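Local coordinates for nicotinate phosphoribosyltransferase (Saccharomyces cerevisiae, PDB 1VLP), which catalyses the ATP-dependent formation of nicotinate ribonucleotide from nicotinate and 5-phospho-alpha-D-ribose 1-diphosphate, the first step of NAD biosynthesis from nicotinic acid, at residues I89-S94 / N270-K275. Residues are numbered along the deposited sequence; the frame is centred on the assembly and turned at random.
Sequences IPYLPS and NTFGAK
The rings of Y91 and F272 form an offset edge-to-face pair, their centroids 5.8 Å apart and their planes at 79°, with the edge of the tyrosine turned to the face of the phenylalanine. A single rim carbon does most of the touching: CD1 of Y91 lies 3.8 Å from CD1 of F272 and nearly as close to its CG and CB. CG2 of I89 lies over one face of the Y91 ring, toward the rim. On F272, CG2 of T271 sits 3.7 Å above the ring centre as a CH-pi contact, and W268 adds a further edge-to-face neighbour.

Beyond the tyrosine, aliphatic carbons of the loop pack against F272 and T271. P93 brings CD to 3.9 Å from F272 CE1 and sets CG beside T271 CG2, at 4.0 Å; L92 reaches F272 CE1 more loosely with CD2. The loop joins helices 79-88 and 94-101 and makes a type I turn from I89 to L92, closed by a hydrogen bond from L92 N to I89 O; P93 is the N-cap residue of the second helix. The loop packs on the C-terminal end of helix 260-272, and the contact ties the N-terminal region to the part that carries the parallel sheet of this type II phosphoribosyltransferase.

Backbone oxygens also take part. Y91 O lies in the plane of the F272 ring, 3.7 Å from CD1, and F272 O, hydrogen-bonded to N276 ND2, approaches Y91 CB to 3.6 Å. T271 OG1 is hydrogen-bonded to C267 O and to N38 ND2, the latter on helix 26-38, whose M26 and T37 touch Y91 and P93.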
ATOM      1  N   ILE A  89      -9.584  14.886   1.519  1.00  3.79           N
ATOM      2  CA  ILE A  89      -8.535  15.029   0.505  1.00  7.23           C
ATOM      3  C   ILE A  89      -8.895  16.184  -0.412  1.00  5.97           C
ATOM      4  O   ILE A  89      -9.215  15.986  -1.584  1.00  6.55           O
ATOM      5  CB  ILE A  89      -8.284  13.717  -0.294  1.00  7.58           C
ATOM      6  CG1 ILE A  89      -8.489  12.461   0.590  1.00  8.79           C
ATOM      7  CG2 ILE A  89      -6.902  13.778  -0.895  1.00 11.24           C
ATOM      8  CD1 ILE A  89      -8.309  11.123  -0.207  1.00  9.86           C
ATOM      9  N   PRO A  90      -8.883  17.428   0.118  1.00  8.14           N
ATOM     10  CA  PRO A  90      -9.409  18.562  -0.610  1.00  9.39           C
ATOM     11  C   PRO A  90      -8.604  18.954  -1.837  1.00  9.89           C
ATOM     12  O   PRO A  90      -9.128  19.621  -2.702  1.00 11.35           O
ATOM     13  CB  PRO A  90      -9.406  19.706   0.443  1.00 12.77           C
ATOM     14  CG  PRO A  90      -8.396  19.313   1.393  1.00  8.42           C
ATOM     15  CD  PRO A  90      -8.415  17.834   1.455  1.00  9.14           C
ATOM     16  N   TYR A  91      -7.357  18.494  -1.907  1.00  8.47           N
ATOM     17  CA  TYR A  91      -6.466  18.757  -3.019  1.00  8.40           C
ATOM     18  C   TYR A  91      -6.641  17.808  -4.187  1.00  7.63           C
ATOM     19  O   TYR A  91      -5.969  17.951  -5.189  1.00  8.32           O
ATOM     20  CB  TYR A  91      -5.005  18.757  -2.525  1.00  7.22           C
ATOM     21  CG  TYR A  91      -4.587  17.534  -1.739  1.00  8.10           C
ATOM     22  CD1 TYR A  91      -4.091  16.397  -2.387  1.00  9.89           C
ATOM     23  CD2 TYR A  91      -4.700  17.507  -0.347  1.00  6.49           C
ATOM     24  CE1 TYR A  91      -3.715  15.280  -1.679  1.00 10.14           C
ATOM     25  CE2 TYR A  91      -4.322  16.393   0.370  1.00  7.41           C
ATOM     26  CZ  TYR A  91      -3.844  15.285  -0.303  1.00 14.11           C
ATOM     27  OH  TYR A  91      -3.471  14.175   0.417  1.00 18.06           O
ATOM     28  N   LEU A  92      -7.540  16.815  -4.095  1.00  8.80           N
ATOM     29  CA  LEU A  92      -7.903  16.064  -5.308  1.00  8.19           C
ATOM     30  C   LEU A  92      -8.416  17.047  -6.339  1.00 10.23           C
ATOM     31  O   LEU A  92      -9.236  17.910  -6.011  1.00 10.60           O
ATOM     32  CB  LEU A  92      -8.989  15.020  -5.049  1.00  6.92           C
ATOM     33  CG  LEU A  92      -8.598  13.869  -4.137  1.00  6.83           C
ATOM     34  CD1 LEU A  92      -9.822  12.965  -3.838  1.00 13.55           C
ATOM     35  CD2 LEU A  92      -7.499  13.043  -4.758  1.00  9.75           C
ATOM     36  N   PRO A  93      -7.920  16.957  -7.577  1.00  9.63           N
ATOM     37  CA  PRO A  93      -8.407  17.871  -8.594  1.00 10.74           C
ATOM     38  C   PRO A  93      -9.912  17.790  -8.853  1.00  9.28           C
ATOM     39  O   PRO A  93     -10.511  16.708  -8.876  1.00  5.43           O
ATOM     40  CB  PRO A  93      -7.612  17.505  -9.855  1.00 11.76           C
ATOM     41  CG  PRO A  93      -6.491  16.664  -9.391  1.00 10.78           C
ATOM     42  CD  PRO A  93      -6.841  16.076  -8.071  1.00  9.89           C
ATOM     43  N   SER A  94     -10.494  18.960  -9.106  1.00  7.12           N
ATOM     44  CA  SER A  94     -11.885  19.057  -9.492  1.00  9.23           C
ATOM     45  C   SER A  94     -12.327  18.100 -10.586  1.00  9.49           C
ATOM     46  O   SER A  94     -13.398  17.463 -10.490  1.00  6.90           O
ATOM     47  CB  SER A  94     -12.189  20.512  -9.913  1.00  8.86           C
ATOM     48  OG  SER A  94     -12.205  21.267  -8.727  1.00 22.03           O
ATOM     49  N   ASN A 270       2.735  19.213  -9.500  1.00 12.43           N
ATOM     50  CA  ASN A 270       1.885  19.943 -10.421  1.00 16.50           C
ATOM     51  C   ASN A 270       0.427  19.470 -10.314  1.00 15.10           C
ATOM     52  O   ASN A 270      -0.485  20.282 -10.480  1.00 16.47           O
ATOM     53  CB  ASN A 270       2.462  19.897 -11.852  1.00 14.78           C
ATOM     54  CG  ASN A 270       3.814  20.649 -11.989  1.00 16.66           C
ATOM     55  OD1 ASN A 270       4.157  21.544 -11.204  1.00 24.82           O
ATOM     56  ND2 ASN A 270       4.583  20.266 -12.995  1.00 22.09           N
ATOM     57  N   THR A 271       0.190  18.213  -9.933  1.00 12.71           N
ATOM     58  CA  THR A 271      -1.164  17.698  -9.740  1.00 11.50           C
ATOM     59  C   THR A 271      -1.868  18.099  -8.428  1.00 12.33           C
ATOM     60  O   THR A 271      -3.033  18.496  -8.426  1.00 12.41           O
ATOM     61  CB  THR A 271      -1.181  16.162  -9.858  1.00 14.87           C
ATOM     62  OG1 THR A 271      -0.596  15.818 -11.118  1.00 15.48           O
ATOM     63  CG2 THR A 271      -2.609  15.587  -9.759  1.00 13.82           C
ATOM     64  N   PHE A 272      -1.168  17.997  -7.314  1.00  6.01           N
ATOM     65  CA  PHE A 272      -1.793  18.190  -6.018  1.00  4.27           C
ATOM     66  C   PHE A 272      -1.405  19.480  -5.314  1.00  6.52           C
ATOM     67  O   PHE A 272      -2.030  19.846  -4.314  1.00  7.21           O
ATOM     68  CB  PHE A 272      -1.432  17.023  -5.131  1.00  3.17           C
ATOM     69  CG  PHE A 272      -1.960  15.702  -5.653  1.00  4.98           C
ATOM     70  CD1 PHE A 272      -3.317  15.550  -5.960  1.00  4.87           C
ATOM     71  CD2 PHE A 272      -1.102  14.618  -5.861  1.00  4.52           C
ATOM     72  CE1 PHE A 272      -3.808  14.314  -6.434  1.00 13.98           C
ATOM     73  CE2 PHE A 272      -1.578  13.401  -6.348  1.00  7.22           C
ATOM     74  CZ  PHE A 272      -2.941  13.244  -6.621  1.00  8.03           C
ATOM     75  N   GLY A 273      -0.358  20.125  -5.787  1.00  7.24           N
ATOM     76  CA  GLY A 273       0.163  21.308  -5.141  1.00  8.41           C
ATOM     77  C   GLY A 273       1.344  20.944  -4.270  1.00  7.77           C
ATOM     78  O   GLY A 273       1.355  19.884  -3.617  1.00  7.86           O
ATOM     79  N   ALA A 274       2.346  21.828  -4.265  1.00  3.04           N
ATOM     80  CA  ALA A 274       3.588  21.598  -3.514  1.00  4.56           C
ATOM     81  C   ALA A 274       3.300  21.321  -2.060  1.00  6.87           C
ATOM     82  O   ALA A 274       3.879  20.410  -1.466  1.00  6.86           O
ATOM     83  CB  ALA A 274       4.510  22.776  -3.627  1.00  9.84           C
ATOM     84  N   LYS A 275       2.389  22.072  -1.459  1.00  9.42           N
ATOM     85  CA  LYS A 275       2.142  21.838  -0.046  1.00 10.13           C
ATOM     86  C   LYS A 275       1.560  20.463   0.276  1.00 10.33           C
ATOM     87  O   LYS A 275       1.691  19.997   1.426  1.00  8.86           O
ATOM     88  CB  LYS A 275       1.342  22.969   0.577  1.00 13.11           C
ATOM     89  CG  LYS A 275      -0.118  22.994   0.363  1.00 16.32           C
ATOM     90  CD  LYS A 275      -0.702  24.212   1.115  1.00 27.83           C
ATOM     91  CE  LYS A 275      -2.214  24.289   1.039  1.00 34.96           C
ATOM     92  NZ  LYS A 275      -2.707  24.581  -0.344  1.00 47.72           N
TER